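Local coordinates for secreted effector protein sseI (Salmonella enterica subsp. enterica serovar Typhimurium, PDB 4G29) that serves as a secreted virulence factor of the cysteine protease superfamily and probably acts as a thiol-dependent enzyme, at residues D118-K123 and I133-F138; G40-L45 and N79-V84; V93-A98 and C122-A127. One frame throughout, in Å; residues are numbered along the deposited sequence.

Contact 1: D118-K123 and I133-F138; sequences DEWVCK and IYYTDF
Trp120 of helix 117-126 and Tyr135 of strand 132-138 make most of this small interface, which buries about 100 Å² in all, with lesser shares from Val121 and Ile133. The aromatic interaction is an offset edge-to-face pair. Trp120 directs the edge of its six-membered ring toward the face of Tyr135; the centroids of these two rings lie 6.0 Å apart and the planes stand at 83°. The closest atoms, Trp120 CZ3 and Tyr135 CD2, are 4.2 Å apart, and the tyrosine carbon sits close to the indole plane. These side chains slide past one another in opposite directions, and theirs is the one side-chain approach within 4.5 Å between the two segments. The indole can span the gap because its CG is opposite the backbone N (chi1 -180°), which sends the ring off the helix toward the strand.

The polar interactions run outward from the pair. Trp120 NE1, on the five-membered ring, is hydrogen-bonded to OD2 of Asp95, so the pyrrole side of the indole is tied to a carboxylate while the benzo side meets Tyr135. Tyr135 in turn takes part in a cation-pi contact with Arg64, whose side chain also touches Trp120.

Apolar packing completes the surroundings: Trp120 lies on Ile66 of strand 61-69 and on Leu113 of strand 113-116. The buried indole thus joins a helix to several strands of the antiparallel sheet it covers, beside the presumed Cys-His-Asp site of a papain-like fold.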
ATOM      1  N   ASP A 118       4.265   1.743 -11.139  1.00 26.70           N
ATOM      2  CA  ASP A 118       3.280   2.395 -11.965  1.00 27.25           C
ATOM      3  C   ASP A 118       2.018   1.540 -12.050  1.00 26.35           C
ATOM      4  O   ASP A 118       0.917   2.106 -12.122  1.00 27.08           O
ATOM      5  CB  ASP A 118       3.814   2.661 -13.372  1.00 29.52           C
ATOM      6  CG  ASP A 118       4.801   3.829 -13.429  1.00 32.87           C
ATOM      7  OD1 ASP A 118       5.043   4.543 -12.437  1.00 34.50           O
ATOM      8  OD2 ASP A 118       5.345   4.045 -14.505  1.00 37.38           O
ATOM      9  N   GLU A 119       2.175   0.206 -12.081  1.00 24.92           N
ATOM     10  CA  GLU A 119       1.025  -0.680 -12.159  1.00 24.93           C
ATOM     11  C   GLU A 119       0.243  -0.604 -10.872  1.00 23.90           C
ATOM     12  O   GLU A 119      -0.989  -0.655 -10.890  1.00 24.44           O
ATOM     13  CB  GLU A 119       1.437  -2.115 -12.459  1.00 25.31           C
ATOM     14  CG  GLU A 119       1.958  -2.350 -13.822  1.00 28.45           C
ATOM     15  CD  GLU A 119       2.665  -3.678 -13.997  1.00 31.05           C
ATOM     16  OE1 GLU A 119       3.210  -4.255 -13.037  1.00 26.84           O
ATOM     17  OE2 GLU A 119       2.707  -4.142 -15.165  1.00 34.75           O
ATOM     18  N   TRP A 120       0.958  -0.460  -9.741  1.00 21.86           N
ATOM     19  CA  TRP A 120       0.333  -0.381  -8.421  1.00 21.95           C
ATOM     20  C   TRP A 120      -0.574   0.881  -8.352  1.00 22.07           C
ATOM     21  O   TRP A 120      -1.750   0.834  -7.972  1.00 22.38           O
ATOM     22  CB  TRP A 120       1.390  -0.397  -7.339  1.00 20.20           C
ATOM     23  CG  TRP A 120       0.864  -0.329  -5.899  1.00 17.72           C
ATOM     24  CD1 TRP A 120       0.487  -1.383  -5.125  1.00 19.08           C
ATOM     25  CD2 TRP A 120       0.623   0.850  -5.131  1.00 19.52           C
ATOM     26  NE1 TRP A 120       0.038  -0.950  -3.914  1.00 18.70           N
ATOM     27  CE2 TRP A 120       0.129   0.433  -3.880  1.00 15.85           C
ATOM     28  CE3 TRP A 120       0.808   2.228  -5.354  1.00 20.23           C
ATOM     29  CZ2 TRP A 120      -0.179   1.296  -2.906  1.00 18.82           C
ATOM     30  CZ3 TRP A 120       0.464   3.101  -4.353  1.00 19.86           C
ATOM     31  CH2 TRP A 120      -0.015   2.635  -3.140  1.00 22.16           C
ATOM     32  N   VAL A 121      -0.054   2.009  -8.814  1.00 22.76           N
ATOM     33  CA  VAL A 121      -0.832   3.227  -8.807  1.00 23.30           C
ATOM     34  C   VAL A 121      -2.093   3.086  -9.673  1.00 24.26           C
ATOM     35  O   VAL A 121      -3.176   3.544  -9.314  1.00 23.54           O
ATOM     36  CB  VAL A 121       0.017   4.397  -9.314  1.00 24.59           C
ATOM     37  CG1 VAL A 121      -0.900   5.609  -9.575  1.00 26.12           C
ATOM     38  CG2 VAL A 121       1.051   4.743  -8.330  1.00 24.18           C
ATOM     39  N   CYS A 122      -1.909   2.446 -10.834  1.00 26.10           N
ATOM     40  CA  CYS A 122      -2.961   2.166 -11.778  1.00 28.94           C
ATOM     41  C   CYS A 122      -4.031   1.321 -11.148  1.00 28.09           C
ATOM     42  O   CYS A 122      -5.215   1.637 -11.272  1.00 28.84           O
ATOM     43  CB  CYS A 122      -2.372   1.495 -13.014  1.00 30.64           C
ATOM     44  SG  CYS A 122      -1.546   2.750 -14.069  1.00 41.70           S
ATOM     45  N   LYS A 123      -3.612   0.303 -10.405  1.00 25.54           N
ATOM     46  CA  LYS A 123      -4.556  -0.607  -9.746  1.00 25.70           C
ATOM     47  C   LYS A 123      -5.450   0.135  -8.722  1.00 25.04           C
ATOM     48  O   LYS A 123      -6.682  -0.038  -8.708  1.00 26.82           O
ATOM     49  CB  LYS A 123      -3.822  -1.747  -9.044  1.00 25.04           C
ATOM     50  CG  LYS A 123      -4.732  -2.910  -8.642  1.00 27.01           C
ATOM     51  CD  LYS A 123      -5.122  -3.758  -9.830  1.00 28.96           C
ATOM     52  CE  LYS A 123      -6.007  -4.917  -9.456  1.00 31.80           C
ATOM     53  NZ  LYS A 123      -6.465  -5.737 -10.649  1.00 35.03           N
ATOM     54  N   ILE A 133      -6.755   9.203  -2.212  1.00 18.93           N
ATOM     55  CA  ILE A 133      -5.670   8.307  -1.810  1.00 17.04           C
ATOM     56  C   ILE A 133      -4.333   9.005  -2.023  1.00 18.39           C
ATOM     57  O   ILE A 133      -4.047   9.484  -3.126  1.00 18.08           O
ATOM     58  CB  ILE A 133      -5.705   6.988  -2.583  1.00 18.65           C
ATOM     59  CG1 ILE A 133      -7.098   6.330  -2.479  1.00 19.19           C
ATOM     60  CG2 ILE A 133      -4.559   6.063  -2.075  1.00 19.08           C
ATOM     61  CD1 ILE A 133      -7.199   4.957  -3.131  1.00 23.20           C
ATOM     62  N   TYR A 134      -3.522   9.034  -0.969  1.00 16.17           N
ATOM     63  CA  TYR A 134      -2.138   9.537  -1.052  1.00 16.46           C
ATOM     64  C   TYR A 134      -1.211   8.744  -0.126  1.00 17.57           C
ATOM     65  O   TYR A 134      -1.678   8.096   0.806  1.00 17.33           O
ATOM     66  CB  TYR A 134      -2.108  11.051  -0.784  1.00 17.38           C
ATOM     67  CG  TYR A 134      -2.538  11.516   0.557  1.00 16.25           C
ATOM     68  CD1 TYR A 134      -1.728  11.307   1.711  1.00 17.82           C
ATOM     69  CD2 TYR A 134      -3.751  12.149   0.716  1.00 20.56           C
ATOM     70  CE1 TYR A 134      -2.142  11.777   2.925  1.00 18.66           C
ATOM     71  CE2 TYR A 134      -4.153  12.631   1.935  1.00 19.06           C
ATOM     72  CZ  TYR A 134      -3.373  12.439   3.021  1.00 18.55           C
ATOM     73  OH  TYR A 134      -3.821  12.893   4.223  1.00 19.70           O
ATOM     74  N   TYR A 135       0.078   8.907  -0.359  1.00 16.94           N
ATOM     75  CA  TYR A 135       1.102   8.180   0.350  1.00 17.56           C
ATOM     76  C   TYR A 135       2.394   8.962   0.519  1.00 16.86           C
ATOM     77  O   TYR A 135       2.651  10.010  -0.146  1.00 17.28           O
ATOM     78  CB  TYR A 135       1.331   6.844  -0.361  1.00 16.29           C
ATOM     79  CG  TYR A 135       2.102   6.942  -1.680  1.00 16.65           C
ATOM     80  CD1 TYR A 135       3.492   7.048  -1.672  1.00 18.94           C
ATOM     81  CD2 TYR A 135       1.440   6.890  -2.910  1.00 16.75           C
ATOM     82  CE1 TYR A 135       4.202   7.101  -2.832  1.00 16.60           C
ATOM     83  CE2 TYR A 135       2.135   6.980  -4.087  1.00 19.60           C
ATOM     84  CZ  TYR A 135       3.505   7.059  -4.056  1.00 19.59           C
ATOM     85  OH  TYR A 135       4.147   7.118  -5.290  1.00 20.21           O
ATOM     86  N   THR A 136       3.253   8.402   1.383  1.00 17.22           N
ATOM     87  CA  THR A 136       4.589   8.868   1.521  1.00 17.95           C
ATOM     88  C   THR A 136       5.457   7.602   1.729  1.00 19.05           C
ATOM     89  O   THR A 136       5.014   6.683   2.401  1.00 17.72           O
ATOM     90  CB  THR A 136       4.768   9.802   2.759  1.00 19.03           C
ATOM     91  OG1 THR A 136       3.842  10.886   2.712  1.00 20.63           O
ATOM     92  CG2 THR A 136       6.249  10.301   2.908  1.00 21.29           C
ATOM     93  N   ASP A 137       6.624   7.548   1.083  1.00 18.41           N
ATOM     94  CA  ASP A 137       7.637   6.520   1.336  1.00 18.74           C
ATOM     95  C   ASP A 137       8.640   6.924   2.411  1.00 20.61           C
ATOM     96  O   ASP A 137       9.138   8.077   2.445  1.00 21.75           O
ATOM     97  CB  ASP A 137       8.363   6.149   0.028  1.00 19.27           C
ATOM     98  CG  ASP A 137       7.470   5.500  -1.003  1.00 20.85           C
ATOM     99  OD1 ASP A 137       6.477   4.886  -0.639  1.00 19.75           O
ATOM    100  OD2 ASP A 137       7.778   5.606  -2.217  1.00 20.69           O
ATOM    101  N   PHE A 138       9.000   5.952   3.249  1.00 19.47           N
ATOM    102  CA  PHE A 138       9.874   6.158   4.405  1.00 20.62           C
ATOM    103  C   PHE A 138      10.955   5.104   4.404  1.00 22.50           C
ATOM    104  O   PHE A 138      10.779   3.992   3.893  1.00 21.71           O
ATOM    105  CB  PHE A 138       9.066   6.038   5.705  1.00 20.87           C
ATOM    106  CG  PHE A 138       7.986   7.025   5.832  1.00 20.24           C
ATOM    107  CD1 PHE A 138       8.230   8.233   6.450  1.00 24.21           C
ATOM    108  CD2 PHE A 138       6.680   6.754   5.405  1.00 16.50           C
ATOM    109  CE1 PHE A 138       7.223   9.173   6.594  1.00 24.56           C
ATOM    110  CE2 PHE A 138       5.676   7.724   5.602  1.00 17.84           C
ATOM    111  CZ  PHE A 138       5.957   8.889   6.161  1.00 19.42           C
TER

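Contact 2: G40-L45 and N79-V84; sequences GQCESL and NHFAVV
Cys42 and His80 are brought together by two torsions: SG of Cys42 lies between its own N and carbonyl carbon (chi1 41°), and the imidazole of His80 is swung opposite its N (chi1 -168°). Although CB of His80 points away from 40-45, this turn carries the ring back until ND1 is 3.6 Å from Cys42 SG. The sulfur approaches the imidazole obliquely. It also meets Phe81 at the ring's edge, 3.8 Å from CD2 and with a sulfur-to-centroid line 81° off the ring normal, a Cys sulfur-aromatic contact. One bond back from the sulfur, Cys42 CB rests 3.6 Å from Phe81 O, so the cysteine packs on strand backbone as well as on side chains.

A cysteine at the start of a helix facing a histidine on a sheet strand is the layout of papain-like enzymes, and here Cys42 and His80 probably serve as nucleophile and base. The histidine is fixed from two other directions: NE2 is hydrogen-bonded to OD1 of Asp95, and ND1 to NE2 of Gln100. Phe101 meets the same ring edge-to-face.

Toward the solvent, Glu43 runs extended alongside Phe81, pointing the same way, and its OE2 stands 3.7 Å from Phe81 CE2. A water bridges the side chains here: it donates to Glu43 OE2 at 2.7 Å and accepts from Asn79 ND2 at 2.9 Å. A second water lies within donating distance of both Cys42 O and Phe81 O, 2.8 Å from the latter, linking the first helical turn to strand 78-87.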
ATOM      1  N   GLY A  40      -6.369  -5.829   9.161  1.00 33.98           N
ATOM      2  CA  GLY A  40      -5.571  -5.503  10.321  1.00 36.90           C
ATOM      3  C   GLY A  40      -4.116  -5.965  10.232  1.00 35.67           C
ATOM      4  O   GLY A  40      -3.379  -5.785  11.193  1.00 38.83           O
ATOM      5  N   GLN A  41      -3.715  -6.530   9.102  1.00 32.23           N
ATOM      6  CA  GLN A  41      -2.351  -7.088   8.977  1.00 30.48           C
ATOM      7  C   GLN A  41      -1.253  -6.287   8.304  1.00 30.47           C
ATOM      8  O   GLN A  41      -0.120  -6.800   8.457  1.00 27.99           O
ATOM      9  CB  GLN A  41      -2.393  -8.441   8.254  1.00 27.58           C
ATOM     10  CG  GLN A  41      -3.257  -9.462   8.918  1.00 28.83           C
ATOM     11  CD  GLN A  41      -2.851  -9.773  10.329  1.00 27.68           C
ATOM     12  OE1 GLN A  41      -1.773  -9.425  10.796  1.00 35.01           O
ATOM     13  NE2 GLN A  41      -3.707 -10.475  11.023  1.00 34.10           N
ATOM     14  N   CYS A  42      -1.541  -5.207   7.505  1.00 24.31           N
ATOM     15  CA  CYS A  42      -0.597  -4.526   6.637  1.00 24.11           C
ATOM     16  C   CYS A  42       0.529  -4.115   7.564  1.00 22.52           C
ATOM     17  O   CYS A  42       1.634  -4.247   7.159  1.00 24.94           O
ATOM     18  CB  CYS A  42      -1.092  -3.281   5.759  1.00 18.00           C
ATOM     19  SG  CYS A  42      -2.085  -2.287   6.546  1.00 33.31           S
ATOM     20  N   GLU A  43       0.264  -3.588   8.771  1.00 22.26           N
ATOM     21  CA  GLU A  43       1.402  -2.986   9.458  1.00 22.69           C
ATOM     22  C   GLU A  43       2.421  -4.081   9.843  1.00 20.92           C
ATOM     23  O   GLU A  43       3.674  -3.923   9.656  1.00 18.80           O
ATOM     24  CB  GLU A  43       0.921  -2.149  10.659  1.00 25.17           C
ATOM     25  CG  GLU A  43       1.916  -1.271  11.143  1.00 29.75           C
ATOM     26  CD  GLU A  43       1.371  -0.315  12.189  1.00 27.81           C
ATOM     27  OE1 GLU A  43       1.980  -0.379  13.235  1.00 28.91           O
ATOM     28  OE2 GLU A  43       0.421   0.470  11.978  1.00 30.27           O
ATOM     29  N   SER A  44       1.906  -5.213  10.347  1.00 20.61           N
ATOM     30  CA  SER A  44       2.774  -6.318  10.817  1.00 20.32           C
ATOM     31  C   SER A  44       3.508  -7.028   9.656  1.00 19.30           C
ATOM     32  O   SER A  44       4.442  -7.772   9.896  1.00 21.41           O
ATOM     33  CB  SER A  44       1.992  -7.364  11.660  1.00 22.24           C
ATOM     34  OG  SER A  44       1.177  -8.214  10.851  1.00 22.08           O
ATOM     35  N   LEU A  45       2.995  -6.877   8.425  1.00 18.37           N
ATOM     36  CA  LEU A  45       3.595  -7.497   7.257  1.00 17.17           C
ATOM     37  C   LEU A  45       4.764  -6.674   6.717  1.00 18.00           C
ATOM     38  O   LEU A  45       5.528  -7.211   5.888  1.00 18.21           O
ATOM     39  CB  LEU A  45       2.564  -7.757   6.164  1.00 17.38           C
ATOM     40  CG  LEU A  45       1.615  -8.907   6.401  1.00 21.44           C
ATOM     41  CD1 LEU A  45       0.344  -8.802   5.519  1.00 21.41           C
ATOM     42  CD2 LEU A  45       2.271 -10.276   6.229  1.00 24.38           C
ATOM     43  N   ASN A  79      -6.027   3.754   6.901  1.00 18.72           N
ATOM     44  CA  ASN A  79      -4.607   3.639   6.586  1.00 19.05           C
ATOM     45  C   ASN A  79      -4.303   2.318   5.896  1.00 17.66           C
ATOM     46  O   ASN A  79      -5.116   1.342   5.898  1.00 20.12           O
ATOM     47  CB  ASN A  79      -3.710   3.983   7.783  1.00 18.66           C
ATOM     48  CG  ASN A  79      -3.760   2.940   8.886  1.00 20.68           C
ATOM     49  OD1 ASN A  79      -4.508   1.956   8.761  1.00 22.43           O
ATOM     50  ND2 ASN A  79      -2.953   3.112   9.962  1.00 18.83           N
ATOM     51  N   HIS A  80      -3.152   2.269   5.269  1.00 16.36           N
ATOM     52  CA  HIS A  80      -2.666   1.073   4.632  1.00 15.87           C
ATOM     53  C   HIS A  80      -1.140   1.216   4.455  1.00 14.66           C
ATOM     54  O   HIS A  80      -0.594   2.318   4.516  1.00 15.36           O
ATOM     55  CB  HIS A  80      -3.331   0.856   3.269  1.00 15.81           C
ATOM     56  CG  HIS A  80      -3.087  -0.500   2.676  1.00 16.35           C
ATOM     57  ND1 HIS A  80      -3.441  -1.672   3.311  1.00 18.44           N
ATOM     58  CD2 HIS A  80      -2.513  -0.868   1.502  1.00 16.79           C
ATOM     59  CE1 HIS A  80      -3.095  -2.694   2.551  1.00 21.37           C
ATOM     60  NE2 HIS A  80      -2.510  -2.233   1.455  1.00 19.88           N
ATOM     61  N   PHE A  81      -0.496   0.085   4.295  1.00 15.16           N
ATOM     62  CA  PHE A  81       0.972   0.005   4.175  1.00 16.31           C
ATOM     63  C   PHE A  81       1.408  -0.992   3.128  1.00 17.30           C
ATOM     64  O   PHE A  81       0.877  -2.109   3.038  1.00 18.88           O
ATOM     65  CB  PHE A  81       1.636  -0.311   5.517  1.00 17.39           C
ATOM     66  CG  PHE A  81       1.316   0.705   6.580  1.00 16.01           C
ATOM     67  CD1 PHE A  81       2.053   1.852   6.686  1.00 15.27           C
ATOM     68  CD2 PHE A  81       0.282   0.492   7.453  1.00 17.40           C
ATOM     69  CE1 PHE A  81       1.744   2.786   7.607  1.00 18.67           C
ATOM     70  CE2 PHE A  81      -0.011   1.464   8.394  1.00 17.92           C
ATOM     71  CZ  PHE A  81       0.702   2.581   8.446  1.00 18.80           C
ATOM     72  N   ALA A  82       2.417  -0.618   2.360  1.00 16.38           N
ATOM     73  CA  ALA A  82       2.988  -1.522   1.389  1.00 17.35           C
ATOM     74  C   ALA A  82       4.524  -1.374   1.465  1.00 17.06           C
ATOM     75  O   ALA A  82       5.013  -0.462   2.122  1.00 18.48           O
ATOM     76  CB  ALA A  82       2.476  -1.211  -0.051  1.00 18.73           C
ATOM     77  N   VAL A  83       5.236  -2.189   0.721  1.00 17.42           N
ATOM     78  CA  VAL A  83       6.719  -2.111   0.699  1.00 17.35           C
ATOM     79  C   VAL A  83       7.187  -1.953  -0.746  1.00 17.63           C
ATOM     80  O   VAL A  83       6.669  -2.620  -1.642  1.00 17.59           O
ATOM     81  CB  VAL A  83       7.367  -3.333   1.406  1.00 18.41           C
ATOM     82  CG1 VAL A  83       8.860  -3.160   1.559  1.00 20.04           C
ATOM     83  CG2 VAL A  83       6.726  -3.603   2.806  1.00 19.45           C
ATOM     84  N   VAL A  84       8.130  -1.042  -0.961  1.00 19.03           N
ATOM     85  CA  VAL A  84       8.617  -0.696  -2.291  1.00 19.18           C
ATOM     86  C   VAL A  84      10.105  -1.025  -2.363  1.00 20.59           C
ATOM     87  O   VAL A  84      10.875  -0.802  -1.403  1.00 19.52           O
ATOM     88  CB  VAL A  84       8.489   0.819  -2.544  1.00 19.26           C
ATOM     89  CG1 VAL A  84       8.692   1.129  -4.017  1.00 19.05           C
ATOM     90  CG2 VAL A  84       7.209   1.366  -1.987  1.00 22.78           C
TER
HETATM   91  O   HOH W   1       2.116  -4.301   4.295  1.00 18.14           O
HETATM   92  O   HOH W   2      -2.234   0.688  11.468  1.00 26.83           O

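Contact 3: V93-A98 and C122-A127; sequences VFDVSA and CKYRMA
Asp95 OD2 is gripped by two donors, Tyr124 OH, 2.6 Å away, and the indole NE1 of Trp120, while the other oxygen of the carboxylate, OD1, is hydrogen-bonded to His80 NE2. This places Asp95 as the probable acid of a Cys-His-Asp triad in a papain-like fold, with helix 117-126 supplying second-shell residues that hold the acid in position.

The tyrosine bond uses the syn lone pair of OD2, and the carboxylate and phenol ring are only 12° from coplanar. With bonds to both oxygens, rotation of the carboxylate should be restricted. CG of Asp95 is trans to the backbone N (chi1 -176°), which aims the acid from the end of strand 90-95 at the helix; Tyr124 reaches it from the opposite direction.

Just past the strand the chain folds into a type I turn from Asp95 to Ala98, closed by a weak bond of 3.4 Å from Ala98 N to Asp95 O. The turn brings the methyl of Ala98 to the phenol end, CB lying 3.6 Å from Tyr124 OH. At the ring's edge, Tyr124 CE1 is 3.3 Å from Asp95 OD2.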
ATOM      1  N   VAL A  93       6.208  -2.706  -5.986  1.00 19.48           N
ATOM      2  CA  VAL A  93       5.454  -2.596  -4.760  1.00 18.96           C
ATOM      3  C   VAL A  93       4.903  -3.978  -4.452  1.00 17.76           C
ATOM      4  O   VAL A  93       4.204  -4.565  -5.263  1.00 20.45           O
ATOM      5  CB  VAL A  93       4.327  -1.591  -4.856  1.00 18.25           C
ATOM      6  CG1 VAL A  93       3.648  -1.419  -3.496  1.00 19.05           C
ATOM      7  CG2 VAL A  93       4.874  -0.220  -5.343  1.00 19.17           C
ATOM      8  N   PHE A  94       5.278  -4.493  -3.288  1.00 18.34           N
ATOM      9  CA  PHE A  94       4.659  -5.668  -2.687  1.00 18.06           C
ATOM     10  C   PHE A  94       3.570  -5.166  -1.740  1.00 17.92           C
ATOM     11  O   PHE A  94       3.841  -4.477  -0.718  1.00 17.57           O
ATOM     12  CB  PHE A  94       5.705  -6.489  -1.942  1.00 17.68           C
ATOM     13  CG  PHE A  94       6.581  -7.359  -2.810  1.00 20.86           C
ATOM     14  CD1 PHE A  94       7.456  -6.819  -3.746  1.00 23.31           C
ATOM     15  CD2 PHE A  94       6.651  -8.737  -2.554  1.00 25.27           C
ATOM     16  CE1 PHE A  94       8.318  -7.652  -4.513  1.00 28.03           C
ATOM     17  CE2 PHE A  94       7.486  -9.536  -3.247  1.00 23.82           C
ATOM     18  CZ  PHE A  94       8.317  -9.012  -4.270  1.00 28.55           C
ATOM     19  N   ASP A  95       2.332  -5.496  -2.070  1.00 17.89           N
ATOM     20  CA  ASP A  95       1.187  -5.077  -1.285  1.00 17.62           C
ATOM     21  C   ASP A  95       0.277  -6.279  -1.121  1.00 17.16           C
ATOM     22  O   ASP A  95      -0.799  -6.364  -1.724  1.00 17.64           O
ATOM     23  CB  ASP A  95       0.493  -3.906  -2.006  1.00 18.42           C
ATOM     24  CG  ASP A  95      -0.677  -3.297  -1.226  1.00 19.90           C
ATOM     25  OD1 ASP A  95      -0.977  -3.755  -0.117  1.00 18.29           O
ATOM     26  OD2 ASP A  95      -1.287  -2.336  -1.777  1.00 18.64           O
ATOM     27  N   VAL A  96       0.759  -7.217  -0.318  1.00 17.98           N
ATOM     28  CA  VAL A  96       0.135  -8.518  -0.166  1.00 18.27           C
ATOM     29  C   VAL A  96      -1.121  -8.534   0.738  1.00 20.01           C
ATOM     30  O   VAL A  96      -1.732  -9.577   0.886  1.00 21.19           O
ATOM     31  CB  VAL A  96       1.138  -9.629   0.229  1.00 20.24           C
ATOM     32  CG1 VAL A  96       2.370  -9.674  -0.734  1.00 21.49           C
ATOM     33  CG2 VAL A  96       1.647  -9.471   1.654  1.00 18.27           C
ATOM     34  N   SER A  97      -1.499  -7.391   1.301  1.00 18.12           N
ATOM     35  CA  SER A  97      -2.742  -7.270   2.054  1.00 19.98           C
ATOM     36  C   SER A  97      -3.730  -6.265   1.451  1.00 18.75           C
ATOM     37  O   SER A  97      -4.683  -5.861   2.124  1.00 18.59           O
ATOM     38  CB  SER A  97      -2.468  -6.949   3.505  1.00 19.43           C
ATOM     39  OG  SER A  97      -1.905  -5.678   3.699  1.00 22.66           O
ATOM     40  N   ALA A  98      -3.542  -5.895   0.183  1.00 19.85           N
ATOM     41  CA  ALA A  98      -4.392  -4.896  -0.499  1.00 18.67           C
ATOM     42  C   ALA A  98      -5.856  -5.310  -0.446  1.00 20.38           C
ATOM     43  O   ALA A  98      -6.772  -4.492  -0.324  1.00 21.83           O
ATOM     44  CB  ALA A  98      -3.938  -4.735  -2.018  1.00 18.81           C
ATOM     45  N   CYS A 122      -1.909   2.446 -10.834  1.00 26.10           N
ATOM     46  CA  CYS A 122      -2.961   2.166 -11.778  1.00 28.94           C
ATOM     47  C   CYS A 122      -4.031   1.321 -11.148  1.00 28.09           C
ATOM     48  O   CYS A 122      -5.215   1.637 -11.272  1.00 28.84           O
ATOM     49  CB  CYS A 122      -2.372   1.495 -13.014  1.00 30.64           C
ATOM     50  SG  CYS A 122      -1.546   2.750 -14.069  1.00 41.70           S
ATOM     51  N   LYS A 123      -3.612   0.303 -10.405  1.00 25.54           N
ATOM     52  CA  LYS A 123      -4.556  -0.607  -9.746  1.00 25.70           C
ATOM     53  C   LYS A 123      -5.450   0.135  -8.722  1.00 25.04           C
ATOM     54  O   LYS A 123      -6.682  -0.038  -8.708  1.00 26.82           O
ATOM     55  CB  LYS A 123      -3.822  -1.747  -9.044  1.00 25.04           C
ATOM     56  CG  LYS A 123      -4.732  -2.910  -8.642  1.00 27.01           C
ATOM     57  CD  LYS A 123      -5.122  -3.758  -9.830  1.00 28.96           C
ATOM     58  CE  LYS A 123      -6.007  -4.917  -9.456  1.00 31.80           C
ATOM     59  NZ  LYS A 123      -6.465  -5.737 -10.649  1.00 35.03           N
ATOM     60  N   TYR A 124      -4.847   0.984  -7.897  1.00 22.70           N
ATOM     61  CA  TYR A 124      -5.573   1.760  -6.904  1.00 22.75           C
ATOM     62  C   TYR A 124      -6.470   2.781  -7.561  1.00 24.22           C
ATOM     63  O   TYR A 124      -7.608   2.927  -7.163  1.00 26.36           O
ATOM     64  CB  TYR A 124      -4.629   2.387  -5.853  1.00 21.60           C
ATOM     65  CG  TYR A 124      -4.341   1.454  -4.706  1.00 19.95           C
ATOM     66  CD1 TYR A 124      -3.493   0.365  -4.861  1.00 19.87           C
ATOM     67  CD2 TYR A 124      -4.972   1.648  -3.481  1.00 23.55           C
ATOM     68  CE1 TYR A 124      -3.235  -0.508  -3.797  1.00 20.78           C
ATOM     69  CE2 TYR A 124      -4.756   0.750  -2.409  1.00 21.92           C
ATOM     70  CZ  TYR A 124      -3.853  -0.300  -2.588  1.00 20.18           C
ATOM     71  OH  TYR A 124      -3.626  -1.168  -1.525  1.00 21.75           O
ATOM     72  N   ARG A 125      -5.992   3.416  -8.624  1.00 29.98           N
ATOM     73  CA  ARG A 125      -6.865   4.324  -9.381  1.00 29.34           C
ATOM     74  C   ARG A 125      -8.102   3.666  -9.974  1.00 31.72           C
ATOM     75  O   ARG A 125      -9.179   4.262  -9.939  1.00 34.45           O
ATOM     76  CB  ARG A 125      -6.077   5.024 -10.466  1.00 30.87           C
ATOM     77  CG  ARG A 125      -5.087   6.005  -9.917  1.00 26.64           C
ATOM     78  CD  ARG A 125      -4.421   6.766 -11.060  1.00 30.20           C
ATOM     79  NE  ARG A 125      -3.425   7.725 -10.593  1.00 30.90           N
ATOM     80  CZ  ARG A 125      -2.438   8.241 -11.332  1.00 38.17           C
ATOM     81  NH1 ARG A 125      -2.254   7.886 -12.612  1.00 44.78           N
ATOM     82  NH2 ARG A 125      -1.576   9.085 -10.770  1.00 42.54           N
HETATM   83  N   MSE A 126      -7.976   2.458 -10.497  1.00 33.77           N
HETATM   84  CA  MSE A 126      -9.131   1.800 -11.120  1.00 38.24           C
HETATM   85  C   MSE A 126     -10.057   1.229 -10.041  1.00 35.84           C
HETATM   86  O   MSE A 126     -11.195   0.897 -10.332  1.00 37.82           O
HETATM   87  CB  MSE A 126      -8.704   0.745 -12.156  1.00 43.12           C
HETATM   88  CG  MSE A 126      -7.897  -0.432 -11.634  1.00 50.42           C
HETATM   89 SE   MSE A 126      -7.116  -1.704 -12.980  1.00 73.57          SE
HETATM   90  CE  MSE A 126      -8.696  -2.872 -13.273  1.00 71.94           C
ATOM     91  N   ALA A 127      -9.570   1.119  -8.796  1.00 32.51           N
ATOM     92  CA  ALA A 127     -10.363   0.596  -7.695  1.00 32.95           C
ATOM     93  C   ALA A 127     -11.334   1.628  -7.122  1.00 31.94           C
ATOM     94  O   ALA A 127     -12.260   1.225  -6.421  1.00 33.12           O
ATOM     95  CB  ALA A 127      -9.460   0.070  -6.587  1.00 32.08           C
TER

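The three contacts all reach one antiparallel sheet and converge on the presumed triad. Contact 2 brings Cys42 and His80 together, and contact 3, about 12 Å away between centres, contributes Asp95, with His80 NE2 2.7 Å from Asp95 OD1. Strands 78-87 and 90-95, which carry this pair, are sheet neighbours, joined also by Phe94 N and Val83 O at 2.9 Å. Contact 1 is centred about 8 Å from contact 3 and shares its helix; through Trp120 NE1, 2.9 Å from Asp95 OD2, it touches the acid directly. Contacts 1 and 2, about 13 Å apart between centres, meet merely by packing of Asp137 on Val84.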